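Local coordinates for protein glycine betaine/carnitine/choline ABC transporter (Staphylococcus aureus subsp. aureus Mu50, PDB 3O66) that probably binds quaternary-ammonium compounds such as glycine betaine, carnitine or choline and delivers them to an ABC importer, at residues V11-L16 against A63-V68; S25-L30 against V269-F274; F102-F107 against S223-N228; T115-V120 against L207-D212. One frame throughout, in Å; residues are numbered along the deposited sequence. Where two conformers were deposited one is given.

Contact 1 (V11-L16 against A63-V68); sequences VKITAL and ANISGV
Ile13 and Ile65 adopt the same conformation, each with CG1 anti to the carbonyl carbon (chi1 -53° and -66°), so the two side chains run side by side and point the same way from paired parallel strands. Their methyl branches meet, Ile13 CG2 lying 3.9 Å from Ile65 CG2, while Ile65 CD1 presses closely on Val11 CG1. On the other face of the sheet Thr14 holds OG1 in the crowded position between its backbone N and carbonyl carbon (chi1 67°). There it accepts a hydrogen bond from Ser66 OG at 3.0 Å, and its methyl CG2 rests on Ala63 CB, 3.5 Å away. The backbone gives the expected parallel pattern: Thr14 N donates to Ile65 O at 2.8 Å, and Gly67 N to Thr14 O. At the start of the pairing Lys12 O is gripped by two amides, those of Asn64 and Ile65. Asn64 folds its side chain back so that OD1 takes the N-H of Lys12 on a lone pair (2.9 Å). A water bridges Thr14 O and Val68 N where the chain turns at Gly67. This parallel pair belongs to the mixed sheet of one lobe of the periplasmic-binding-protein-like fold, strand 12-16 lying between strands 43-48 and 65-70. Helix 19-35 covers the Ile13 face, and helix 51-60 packs on the Thr14 and Ser66 face, where Gln54 also hydrogen-bonds Thr14 OG1.

Contact 2 (S25-L30 against V269-F274); sequences SHMLRL and VVAEEF
Ala271 CB is the pivot of this helix-helix packing: it points at the backbone of helix 19-35 and comes to 3.5 Å from Met27 N, with CB of His26 and CB of Met27 beside it, each 3.8 Å away. The small methyl lets the two helices come close: the axes of segments 25-30 and 269-274 pass at 8.2 Å and cross at -54°. From one side of this point Met27, a selenomethionine, extends along its chain with CG anti to the backbone N and then bends at the last torsion (chi3 -69°). That bend brings CE to 3.4 Å from Phe274 CD2, while SE sits 4.8 Å from the ring centroid, an oblique Met-aromatic contact. Phe274 reaches the place with its own CG anti to the backbone N. Leu30, one helical turn after His26, instead lays CD1 across the base of Glu272, 3.7 Å from CB, the two chains crossing at about a right angle. The contact across the helices is thus apolar throughout. Behind this first shell, Arg29 grips His26 side-on, NE (3.1 Å) and NH2 both donating to ND1, with ND1 in the guanidinium plane. This implies that ND1 carries no proton, and the nearby cation would probably disfavour a protonated imidazole. Arg29 NH1 forms a salt bridge with Glu33, and Leu30 CG lies against one guanidinium face. Helix 19-35, the chain's first, packs through Ser25 and Leu28 on strand 12-16; helix 267-277, the last, covers it on the outside of this lobe's sheet and rests on helix 250-261 through Val270 and Phe274.

Contact 3 (F102-F107 against S223-N228); sequences FDQTFF and SAVATN
Thr105 OG1 donates a short hydrogen bond, 2.6 Å, to a lone pair of Asn228 OD1, and at the other end of the pairing Ser223 OG donates to Phe107 O at 2.7 Å, approaching from above the carbonyl plane. Alongside these side-chain bonds run the backbone bonds of an antiparallel strand pair. Thr105 and Ala226 form the hydrogen-bonded pair, with Thr105 N to Ala226 O at 2.9 Å nearly along the C=O axis; Phe107 N to Ala224 O extends the pattern. Asn228 N to Asp103 O, 2.8 Å, is the last bond at the Asp103 end. The Asn228 amide also offers ND2 weakly to Asp103 OD1, its plane turned 75° from the carboxylate, which has its stronger partner in Arg232. Asp103, with positive phi just after helix 87-102, turns the chain into strand 104-106.

On one face Phe106, its CG anti to the backbone N, places CD1 3.5 Å from Val225 CG2 and its CE2 beside Ser223 OG; helix 87-102 packs over this ring, Phe98 meeting it edge-to-face. On the other, the Phe107 ring turns its edge to Ala224 O and to Ala226 CB, 3.9 Å from CE2, while Thr105 CG2 sits 3.7 Å above the centre of one face in a CH-pi arrangement. Thr227 is the N-cap of helix 228-233, its OG1 capping Leu230 N. Strand 104-106 is an outermost strand of its sheet, and this short edge is held by backbone bonds that side-chain bonds supplement near both ends, Thr105 to Asn228 and Ser223 to Phe107 O.

Contact 4 (T115-V120 against L207-D212); sequences TYAFMV and LKVLKD
Val120 and Lys208 lie side by side, pointing the same way, on an antiparallel pair at the edge of the second five-stranded sheet of this periplasmic-binding-protein-like fold. CG2 of Val120, in the crowded position between backbone N and carbonyl carbon, meets the aliphatic base of Lys208, 3.9 Å from CB; the lysine then bends at chi2 (83°) and carries NZ away to a salt bridge with Glu131. On the opposite face Met119, a selenomethionine, also starts from the crowded position (chi1 58°) and crosses Leu207 obliquely, SE lying 4.1 Å from Leu207 CD1. Val209 shares that face: its CG1, anti to the backbone N, reaches Ala117 CB at 3.6 Å, and CG2 lies more loosely near Met119 CE. Leu210 stays alongside the strand, with CB close to Phe118 O, while the Phe118 ring leads off to strand 192-196 and Phe162. Val120 and Lys208 form the hydrogen-bonded pair, Lys208 N to Val120 O at 2.8 Å and nearly straight (173°), Val120 N to Lys208 O slightly longer. Strand 192-196 holds the other edge of strand 116-120, and helix 181-186 touches Met119. Beyond the regular pairing, Leu210 N still donates to Phe118 O at 2.8 Å, but the strands then separate and a water links them, accepting from Phe118 N at 3.1 Å and donating to Leu210 O.

Contacts 1 and 3 belong to one mixed sheet, where strands 65-70 and 222-227 are neighbours; Ser66 N and Val225 O probably hydrogen-bond between them. Contact 2 lies against the same lobe, since helix 19-35 directly follows strand 12-16 and touches it. Contact 4 stands apart in the other sheet, its centre about 29 Å from those of contacts 1 and 3, on the opposite side of the chain's centre. Such a two-lobed layout is expected of periplasmic-type binding proteins. Contacts 1, 3 and 4 are buried strand pairings, parallel in the first and antiparallel in the others; contact 3 is the richest in side-chain hydrogen bonds. Contact 2, partly buried, joins its helices by apolar packing.

Contact 1 (V11-L16 against A63-V68)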
loop_
_atom_site.group_PDB
_atom_site.type_symbol
_atom_site.label_atom_id
_atom_site.label_comp_id
_atom_site.label_asym_id
_atom_site.label_seq_id
_atom_site.Cartn_x
_atom_site.Cartn_y
_atom_site.Cartn_z
ATOM N N VAL A 11 20.358 -11.541 -5.429
ATOM C CA VAL A 11 19.256 -10.786 -4.844
ATOM C C VAL A 11 17.950 -11.240 -5.513
ATOM O O VAL A 11 17.815 -11.263 -6.743
ATOM C CB VAL A 11 19.450 -9.252 -5.014
ATOM C CG1 VAL A 11 18.241 -8.505 -4.513
ATOM C CG2 VAL A 11 20.679 -8.775 -4.256
ATOM N N LYS A 12 16.994 -11.613 -4.685
ATOM C CA LYS A 12 15.690 -11.977 -5.172
ATOM C C LYS A 12 14.635 -11.208 -4.370
ATOM O O LYS A 12 14.668 -11.192 -3.134
ATOM C CB LYS A 12 15.488 -13.484 -5.050
ATOM C CG LYS A 12 16.379 -14.311 -5.988
ATOM C CD LYS A 12 16.402 -15.764 -5.523
ATOM C CE LYS A 12 17.288 -16.635 -6.400
ATOM N NZ LYS A 12 16.507 -17.106 -7.584
ATOM N N ILE A 13 13.722 -10.580 -5.102
ATOM C CA ILE A 13 12.741 -9.662 -4.565
ATOM C C ILE A 13 11.343 -10.271 -4.713
ATOM O O ILE A 13 10.861 -10.530 -5.850
ATOM C CB ILE A 13 12.761 -8.304 -5.333
ATOM C CG1 ILE A 13 14.189 -7.730 -5.380
ATOM C CG2 ILE A 13 11.709 -7.338 -4.749
ATOM C CD1 ILE A 13 14.384 -6.506 -6.305
ATOM N N THR A 14 10.657 -10.448 -3.593
ATOM C CA THR A 14 9.320 -10.997 -3.675
ATOM C C THR A 14 8.345 -9.932 -4.175
ATOM O O THR A 14 8.443 -8.730 -3.791
ATOM C CB THR A 14 8.795 -11.482 -2.330
ATOM O OG1 THR A 14 8.604 -10.341 -1.479
ATOM C CG2 THR A 14 9.735 -12.460 -1.702
ATOM N N ALA A 15 7.420 -10.370 -5.026
ATOM C CA ALA A 15 6.365 -9.488 -5.500
ATOM C C ALA A 15 5.032 -10.201 -5.494
ATOM O O ALA A 15 4.961 -11.422 -5.804
ATOM C CB ALA A 15 6.689 -8.988 -6.872
ATOM N N LEU A 16 3.981 -9.452 -5.138
ATOM C CA LEU A 16 2.611 -9.934 -5.167
ATOM C C LEU A 16 2.157 -9.858 -6.625
ATOM O O LEU A 16 2.856 -9.279 -7.463
ATOM C CB LEU A 16 1.687 -9.041 -4.283
ATOM C CG LEU A 16 2.040 -8.910 -2.793
ATOM C CD1 LEU A 16 1.142 -7.869 -2.131
ATOM C CD2 LEU A 16 1.951 -10.273 -2.062
ATOM N N ALA A 63 14.046 -15.804 -0.940
ATOM C CA ALA A 63 14.292 -14.445 -1.397
ATOM C C ALA A 63 14.870 -13.666 -0.254
ATOM O O ALA A 63 14.816 -14.115 0.910
ATOM C CB ALA A 63 12.988 -13.766 -1.888
ATOM N N ASN A 64 15.416 -12.485 -0.560
ATOM C CA ASN A 64 15.997 -11.685 0.508
ATOM C C ASN A 64 15.552 -10.243 0.569
ATOM O O ASN A 64 16.028 -9.509 1.446
ATOM C CB ASN A 64 17.531 -11.797 0.522
ATOM C CG ASN A 64 18.146 -11.680 -0.870
ATOM O OD1 ASN A 64 17.493 -11.236 -1.826
ATOM N ND2 ASN A 64 19.400 -12.106 -0.994
ATOM N N ILE A 65 14.659 -9.836 -0.349
ATOM C CA ILE A 65 14.021 -8.506 -0.329
ATOM C C ILE A 65 12.527 -8.720 -0.624
ATOM O O ILE A 65 12.199 -9.573 -1.416
ATOM C CB ILE A 65 14.602 -7.546 -1.403
ATOM C CG1 ILE A 65 16.071 -7.196 -1.097
ATOM C CG2 ILE A 65 13.739 -6.276 -1.555
ATOM C CD1 ILE A 65 16.754 -6.368 -2.218
ATOM N N SER A 66 11.644 -8.021 0.095
ATOM C CA SER A 66 10.251 -7.850 -0.324
ATOM C C SER A 66 10.106 -6.433 -0.883
ATOM O O SER A 66 10.448 -5.464 -0.196
ATOM C CB SER A 66 9.299 -8.039 0.856
ATOM O OG SER A 66 9.265 -9.404 1.284
ATOM N N GLY A 67 9.579 -6.299 -2.104
ATOM C CA GLY A 67 9.469 -4.971 -2.726
ATOM C C GLY A 67 8.586 -4.059 -1.882
ATOM O O GLY A 67 8.939 -2.899 -1.606
ATOM N N VAL A 68 7.446 -4.590 -1.440
ATOM C CA VAL A 68 6.499 -3.798 -0.654
ATOM C C VAL A 68 5.814 -4.678 0.386
ATOM O O VAL A 68 5.374 -5.798 0.092
ATOM C CB VAL A 68 5.466 -3.003 -1.552
ATOM C CG1 VAL A 68 4.554 -3.936 -2.272
ATOM C CG2 VAL A 68 4.674 -1.994 -0.718
HETATM O O HOH W 1 6.490 -6.957 -2.965
#

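Contact 2 (S25-L30 against V269-F274)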
loop_
_atom_site.group_PDB
_atom_site.type_symbol
_atom_site.label_atom_id
_atom_site.label_comp_id
_atom_site.label_asym_id
_atom_site.label_seq_id
_atom_site.Cartn_x
_atom_site.Cartn_y
_atom_site.Cartn_z
ATOM N N SER A 25 8.683 -3.457 -6.876
ATOM C CA SER A 25 9.715 -4.524 -7.010
ATOM C C SER A 25 10.634 -4.320 -8.208
ATOM O O SER A 25 11.856 -4.510 -8.118
ATOM C CB SER A 25 9.073 -5.911 -7.041
ATOM O OG SER A 25 8.318 -6.085 -5.861
ATOM N N HIS A 26 10.061 -3.897 -9.334
ATOM C CA HIS A 26 10.891 -3.639 -10.500
ATOM C C HIS A 26 11.708 -2.395 -10.299
ATOM O O HIS A 26 12.805 -2.296 -10.851
ATOM C CB HIS A 26 10.046 -3.495 -11.780
ATOM C CG HIS A 26 9.700 -4.804 -12.393
ATOM N ND1 HIS A 26 10.640 -5.620 -12.982
ATOM C CD2 HIS A 26 8.524 -5.468 -12.465
ATOM C CE1 HIS A 26 10.053 -6.723 -13.412
ATOM N NE2 HIS A 26 8.768 -6.653 -13.111
HETATM N N MSE A 27 11.189 -1.456 -9.505
HETATM C CA MSE A 27 11.895 -0.212 -9.252
HETATM C C MSE A 27 13.144 -0.505 -8.427
HETATM O O MSE A 27 14.230 -0.023 -8.768
HETATM C CB MSE A 27 10.961 0.795 -8.571
HETATM C CG MSE A 27 11.454 2.194 -8.495
HETATM SE SE MSE A 27 10.142 3.245 -7.458
HETATM C CE MSE A 27 8.606 3.296 -8.679
ATOM N N LEU A 28 13.009 -1.372 -7.413
ATOM C CA LEU A 28 14.177 -1.802 -6.623
ATOM C C LEU A 28 15.159 -2.555 -7.498
ATOM O O LEU A 28 16.368 -2.346 -7.396
ATOM C CB LEU A 28 13.767 -2.683 -5.432
ATOM C CG LEU A 28 13.073 -1.950 -4.280
ATOM C CD1 LEU A 28 12.518 -2.974 -3.292
ATOM C CD2 LEU A 28 14.022 -0.984 -3.572
ATOM N N ARG A 29 14.646 -3.405 -8.390
ATOM C CA ARG A 29 15.537 -4.215 -9.242
ATOM C C ARG A 29 16.386 -3.289 -10.123
ATOM O O ARG A 29 17.625 -3.461 -10.242
ATOM C CB ARG A 29 14.730 -5.204 -10.114
ATOM C CG ARG A 29 15.573 -5.900 -11.185
ATOM C CD ARG A 29 14.694 -6.787 -12.077
ATOM N NE ARG A 29 13.761 -6.010 -12.917
ATOM C CZ ARG A 29 14.063 -5.481 -14.097
ATOM N NH1 ARG A 29 15.279 -5.633 -14.615
ATOM N NH2 ARG A 29 13.139 -4.808 -14.776
ATOM N N LEU A 30 15.717 -2.326 -10.755
ATOM C CA LEU A 30 16.390 -1.406 -11.655
ATOM C C LEU A 30 17.322 -0.463 -10.923
ATOM O O LEU A 30 18.385 -0.111 -11.433
ATOM C CB LEU A 30 15.386 -0.648 -12.548
ATOM C CG LEU A 30 14.614 -1.479 -13.583
ATOM C CD1 LEU A 30 13.335 -0.740 -14.012
ATOM C CD2 LEU A 30 15.471 -1.871 -14.840
ATOM N N VAL A 269 8.175 -1.111 -17.033
ATOM C CA VAL A 269 8.265 0.124 -17.794
ATOM C C VAL A 269 7.863 1.313 -16.930
ATOM O O VAL A 269 8.512 2.364 -16.965
ATOM C CB VAL A 269 7.414 0.051 -19.100
ATOM C CG1 VAL A 269 7.375 1.407 -19.817
ATOM C CG2 VAL A 269 7.966 -0.998 -20.018
ATOM N N VAL A 270 6.790 1.162 -16.153
ATOM C CA VAL A 270 6.362 2.243 -15.259
ATOM C C VAL A 270 7.485 2.560 -14.240
ATOM O O VAL A 270 7.797 3.748 -13.971
ATOM C CB VAL A 270 5.069 1.840 -14.502
ATOM C CG1 VAL A 270 4.672 2.908 -13.422
ATOM C CG2 VAL A 270 3.910 1.540 -15.502
ATOM N N ALA A 271 8.082 1.502 -13.683
ATOM C CA ALA A 271 9.170 1.667 -12.704
ATOM C C ALA A 271 10.349 2.440 -13.322
ATOM O O ALA A 271 10.873 3.369 -12.721
ATOM C CB ALA A 271 9.649 0.276 -12.130
ATOM N N GLU A 272 10.748 2.061 -14.537
ATOM C CA GLU A 272 11.902 2.690 -15.172
ATOM C C GLU A 272 11.640 4.141 -15.554
ATOM O O GLU A 272 12.515 4.978 -15.377
ATOM C CB GLU A 272 12.383 1.897 -16.381
ATOM C CG GLU A 272 13.781 2.308 -16.855
ATOM C CD GLU A 272 14.376 1.330 -17.876
ATOM O OE1 GLU A 272 13.603 0.780 -18.698
ATOM O OE2 GLU A 272 15.619 1.117 -17.857
ATOM N N GLU A 273 10.442 4.436 -16.061
ATOM C CA GLU A 273 10.100 5.808 -16.402
ATOM C C GLU A 273 10.143 6.738 -15.175
ATOM O O GLU A 273 10.679 7.866 -15.257
ATOM C CB GLU A 273 8.756 5.881 -17.150
ATOM C CG GLU A 273 8.827 5.207 -18.508
ATOM C CD GLU A 273 7.547 5.311 -19.345
ATOM O OE1 GLU A 273 6.472 5.728 -18.831
ATOM O OE2 GLU A 273 7.637 4.953 -20.541
ATOM N N PHE A 274 9.631 6.235 -14.056
ATOM C CA PHE A 274 9.667 6.948 -12.781
ATOM C C PHE A 274 11.130 7.188 -12.354
ATOM O O PHE A 274 11.507 8.309 -11.996
ATOM C CB PHE A 274 8.906 6.168 -11.707
ATOM C CG PHE A 274 8.829 6.872 -10.381
ATOM C CD1 PHE A 274 7.947 7.938 -10.200
ATOM C CD2 PHE A 274 9.622 6.450 -9.325
ATOM C CE1 PHE A 274 7.845 8.606 -8.964
ATOM C CE2 PHE A 274 9.546 7.100 -8.051
ATOM C CZ PHE A 274 8.648 8.182 -7.880
#

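Contact 3 (F102-F107 against S223-N228)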
loop_
_atom_site.group_PDB
_atom_site.type_symbol
_atom_site.label_atom_id
_atom_site.label_comp_id
_atom_site.label_asym_id
_atom_site.label_seq_id
_atom_site.Cartn_x
_atom_site.Cartn_y
_atom_site.Cartn_z
ATOM N N PHE A 102 13.146 -11.573 13.305
ATOM C CA PHE A 102 13.464 -12.123 11.983
ATOM C C PHE A 102 14.796 -11.665 11.396
ATOM O O PHE A 102 15.114 -12.029 10.241
ATOM C CB PHE A 102 12.372 -11.702 10.979
ATOM C CG PHE A 102 10.963 -12.013 11.419
ATOM C CD1 PHE A 102 10.614 -13.292 11.839
ATOM C CD2 PHE A 102 9.976 -11.029 11.343
ATOM C CE1 PHE A 102 9.290 -13.588 12.224
ATOM C CE2 PHE A 102 8.670 -11.301 11.699
ATOM C CZ PHE A 102 8.320 -12.589 12.148
ATOM N N ASP A 103 15.550 -10.844 12.139
ATOM C CA ASP A 103 16.828 -10.321 11.636
ATOM C C ASP A 103 16.650 -9.641 10.266
ATOM O O ASP A 103 17.401 -9.911 9.297
ATOM C CB ASP A 103 17.888 -11.437 11.552
ATOM C CG ASP A 103 19.274 -10.898 11.226
ATOM O OD1 ASP A 103 19.599 -9.779 11.703
ATOM O OD2 ASP A 103 20.036 -11.605 10.512
ATOM N N GLN A 104 15.621 -8.795 10.188
ATOM C CA GLN A 104 15.284 -8.087 8.946
ATOM C C GLN A 104 15.083 -6.607 9.219
ATOM O O GLN A 104 14.663 -6.199 10.312
ATOM C CB GLN A 104 14.020 -8.647 8.305
ATOM C CG GLN A 104 14.154 -10.101 7.800
ATOM C CD GLN A 104 12.817 -10.711 7.379
ATOM O OE1 GLN A 104 11.810 -10.009 7.254
ATOM N NE2 GLN A 104 12.803 -12.031 7.186
ATOM N N THR A 105 15.356 -5.811 8.189
ATOM C CA THR A 105 15.131 -4.389 8.247
ATOM C C THR A 105 13.823 -4.087 7.524
ATOM O O THR A 105 13.692 -4.320 6.294
ATOM C CB THR A 105 16.303 -3.631 7.627
ATOM O OG1 THR A 105 17.461 -3.810 8.459
ATOM C CG2 THR A 105 15.985 -2.124 7.477
ATOM N N PHE A 106 12.856 -3.590 8.283
ATOM C CA PHE A 106 11.613 -3.079 7.689
ATOM C C PHE A 106 11.889 -1.583 7.504
ATOM O O PHE A 106 11.972 -0.862 8.491
ATOM C CB PHE A 106 10.417 -3.370 8.641
ATOM C CG PHE A 106 9.051 -3.218 8.009
ATOM C CD1 PHE A 106 8.246 -4.342 7.793
ATOM C CD2 PHE A 106 8.552 -1.952 7.674
ATOM C CE1 PHE A 106 6.969 -4.220 7.221
ATOM C CE2 PHE A 106 7.272 -1.809 7.130
ATOM C CZ PHE A 106 6.482 -2.958 6.900
ATOM N N PHE A 107 12.059 -1.130 6.249
ATOM C CA PHE A 107 12.524 0.253 5.981
ATOM C C PHE A 107 11.489 1.288 6.362
ATOM O O PHE A 107 10.297 0.969 6.544
ATOM C CB PHE A 107 12.947 0.425 4.518
ATOM C CG PHE A 107 14.279 -0.213 4.206
ATOM C CD1 PHE A 107 15.438 0.571 4.139
ATOM C CD2 PHE A 107 14.377 -1.592 4.022
ATOM C CE1 PHE A 107 16.677 -0.010 3.869
ATOM C CE2 PHE A 107 15.612 -2.197 3.756
ATOM C CZ PHE A 107 16.756 -1.407 3.671
ATOM N N SER A 223 6.531 -0.170 2.840
ATOM C CA SER A 223 8.001 -0.108 2.892
ATOM C C SER A 223 8.592 -1.319 2.221
ATOM O O SER A 223 7.905 -2.337 2.090
ATOM C CB SER A 223 8.508 -0.150 4.338
ATOM O OG SER A 223 8.002 0.901 5.149
ATOM N N ALA A 224 9.874 -1.214 1.844
ATOM C CA ALA A 224 10.689 -2.365 1.500
ATOM C C ALA A 224 11.056 -3.133 2.781
ATOM O O ALA A 224 11.099 -2.535 3.833
ATOM C CB ALA A 224 11.958 -1.883 0.847
ATOM N N VAL A 225 11.300 -4.443 2.659
ATOM C CA VAL A 225 11.972 -5.271 3.689
ATOM C C VAL A 225 13.166 -5.966 3.036
ATOM O O VAL A 225 13.089 -6.400 1.890
ATOM C CB VAL A 225 10.993 -6.300 4.296
ATOM C CG1 VAL A 225 11.720 -7.293 5.314
ATOM C CG2 VAL A 225 9.818 -5.566 4.966
ATOM N N ALA A 226 14.276 -6.056 3.762
ATOM C CA ALA A 226 15.436 -6.806 3.310
ATOM C C ALA A 226 15.936 -7.610 4.519
ATOM O O ALA A 226 15.829 -7.153 5.673
ATOM C CB ALA A 226 16.520 -5.879 2.784
ATOM N N THR A 227 16.467 -8.807 4.278
ATOM C CA THR A 227 17.132 -9.539 5.384
ATOM C C THR A 227 18.428 -8.846 5.744
ATOM O O THR A 227 19.117 -8.247 4.878
ATOM C CB THR A 227 17.433 -10.992 5.020
ATOM O OG1 THR A 227 18.387 -11.018 3.948
ATOM C CG2 THR A 227 16.144 -11.712 4.625
ATOM N N ASN A 228 18.770 -8.884 7.020
ATOM C CA ASN A 228 20.032 -8.290 7.445
ATOM C C ASN A 228 21.254 -9.112 6.997
ATOM O O ASN A 228 22.358 -8.561 6.827
ATOM C CB ASN A 228 20.007 -7.965 8.957
ATOM C CG ASN A 228 19.026 -6.839 9.261
ATOM O OD1 ASN A 228 18.734 -6.023 8.383
ATOM N ND2 ASN A 228 18.496 -6.800 10.477
#

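Contact 4 (T115-V120 against L207-D212)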
loop_
_atom_site.group_PDB
_atom_site.type_symbol
_atom_site.label_atom_id
_atom_site.label_comp_id
_atom_site.label_asym_id
_atom_site.label_seq_id
_atom_site.Cartn_x
_atom_site.Cartn_y
_atom_site.Cartn_z
ATOM N N THR A 115 -4.487 1.344 2.350
ATOM C CA THR A 115 -5.449 1.003 3.368
ATOM C C THR A 115 -6.872 1.077 2.816
ATOM O O THR A 115 -7.118 1.695 1.780
ATOM C CB THR A 115 -5.330 1.960 4.583
ATOM O OG1 THR A 115 -6.358 1.639 5.536
ATOM C CG2 THR A 115 -5.460 3.456 4.151
ATOM N N TYR A 116 -7.800 0.399 3.492
ATOM C CA TYR A 116 -9.213 0.681 3.269
ATOM C C TYR A 116 -9.375 2.163 3.604
ATOM O O TYR A 116 -8.789 2.659 4.570
ATOM C CB TYR A 116 -10.115 -0.157 4.178
ATOM C CG TYR A 116 -10.475 -1.564 3.675
ATOM C CD1 TYR A 116 -10.183 -1.984 2.371
ATOM C CD2 TYR A 116 -11.133 -2.455 4.515
ATOM C CE1 TYR A 116 -10.521 -3.271 1.931
ATOM C CE2 TYR A 116 -11.496 -3.737 4.084
ATOM C CZ TYR A 116 -11.193 -4.140 2.792
ATOM O OH TYR A 116 -11.539 -5.421 2.392
ATOM N N ALA A 117 -10.167 2.847 2.776
ATOM C CA ALA A 117 -10.458 4.246 2.956
ATOM C C ALA A 117 -11.776 4.545 2.289
ATOM O O ALA A 117 -12.074 4.009 1.220
ATOM C CB ALA A 117 -9.337 5.118 2.312
ATOM N N PHE A 118 -12.540 5.441 2.899
ATOM C CA PHE A 118 -13.780 5.925 2.331
ATOM C C PHE A 118 -13.462 6.962 1.298
ATOM O O PHE A 118 -12.570 7.789 1.491
ATOM C CB PHE A 118 -14.700 6.522 3.405
ATOM C CG PHE A 118 -15.216 5.493 4.367
ATOM C CD1 PHE A 118 -16.336 4.736 4.047
ATOM C CD2 PHE A 118 -14.514 5.203 5.534
ATOM C CE1 PHE A 118 -16.800 3.748 4.923
ATOM C CE2 PHE A 118 -14.959 4.197 6.415
ATOM C CZ PHE A 118 -16.097 3.472 6.096
HETATM N N MSE A 119 -14.204 6.928 0.199
HETATM C CA MSE A 119 -13.917 7.814 -0.927
HETATM C C MSE A 119 -15.180 8.164 -1.678
HETATM O O MSE A 119 -16.181 7.407 -1.648
HETATM C CB MSE A 119 -12.844 7.249 -1.858
HETATM C CG MSE A 119 -13.213 5.867 -2.427
HETATM SE SE MSE A 119 -11.739 5.067 -3.421
HETATM C CE MSE A 119 -10.566 4.727 -1.890
ATOM N N VAL A 120 -15.133 9.339 -2.303
ATOM C CA VAL A 120 -16.285 9.920 -3.002
ATOM C C VAL A 120 -15.824 10.542 -4.302
ATOM O O VAL A 120 -14.604 10.700 -4.515
ATOM C CB VAL A 120 -17.013 10.977 -2.133
ATOM C CG1 VAL A 120 -17.524 10.339 -0.855
ATOM C CG2 VAL A 120 -16.115 12.266 -1.855
ATOM N N LEU A 207 -11.004 10.818 -7.871
ATOM C CA LEU A 207 -11.822 10.565 -6.665
ATOM C C LEU A 207 -11.177 11.254 -5.453
ATOM O O LEU A 207 -9.977 11.549 -5.474
ATOM C CB LEU A 207 -11.951 9.064 -6.425
ATOM C CG LEU A 207 -12.565 8.181 -7.531
ATOM C CD1 LEU A 207 -12.537 6.698 -7.129
ATOM C CD2 LEU A 207 -14.010 8.615 -7.835
ATOM N N LYS A 208 -11.983 11.554 -4.435
ATOM C CA LYS A 208 -11.533 12.217 -3.222
ATOM C C LYS A 208 -11.503 11.193 -2.090
ATOM O O LYS A 208 -12.527 10.635 -1.705
ATOM C CB LYS A 208 -12.473 13.388 -2.866
ATOM C CG LYS A 208 -12.250 13.965 -1.433
ATOM C CD LYS A 208 -11.097 14.986 -1.394
ATOM C CE LYS A 208 -10.819 15.421 0.064
ATOM N NZ LYS A 208 -9.543 16.151 0.091
ATOM N N VAL A 209 -10.318 10.912 -1.576
ATOM C CA VAL A 209 -10.180 9.950 -0.462
ATOM C C VAL A 209 -10.335 10.729 0.821
ATOM O O VAL A 209 -9.680 11.775 0.975
ATOM C CB VAL A 209 -8.827 9.277 -0.520
ATOM C CG1 VAL A 209 -8.664 8.266 0.677
ATOM C CG2 VAL A 209 -8.666 8.594 -1.900
ATOM N N LEU A 210 -11.187 10.247 1.733
ATOM C CA LEU A 210 -11.455 10.957 2.987
ATOM C C LEU A 210 -10.492 10.539 4.095
ATOM O O LEU A 210 -10.097 9.374 4.168
ATOM C CB LEU A 210 -12.913 10.719 3.432
ATOM C CG LEU A 210 -13.997 11.181 2.426
ATOM C CD1 LEU A 210 -15.376 10.831 2.973
ATOM C CD2 LEU A 210 -13.890 12.694 2.199
ATOM N N LYS A 211 -10.102 11.496 4.942
ATOM C CA LYS A 211 -9.199 11.210 6.055
ATOM C C LYS A 211 -9.947 10.452 7.149
ATOM O O LYS A 211 -11.073 10.821 7.513
ATOM C CB LYS A 211 -8.575 12.511 6.618
ATOM C CG LYS A 211 -7.582 13.154 5.651
ATOM C CD LYS A 211 -6.937 14.448 6.176
ATOM C CE LYS A 211 -7.947 15.582 6.339
ATOM N NZ LYS A 211 -7.283 16.873 6.760
ATOM N N ASP A 212 -9.339 9.366 7.620
ATOM C CA ASP A 212 -9.865 8.547 8.744
ATOM C C ASP A 212 -9.478 9.269 10.055
ATOM O O ASP A 212 -8.500 8.915 10.737
ATOM C CB ASP A 212 -9.254 7.144 8.623
ATOM C CG ASP A 212 -9.647 6.179 9.746
ATOM O OD1 ASP A 212 -10.640 6.368 10.517
ATOM O OD2 ASP A 212 -8.913 5.166 9.834
HETATM O O HOH W 2 -10.978 6.719 5.236
#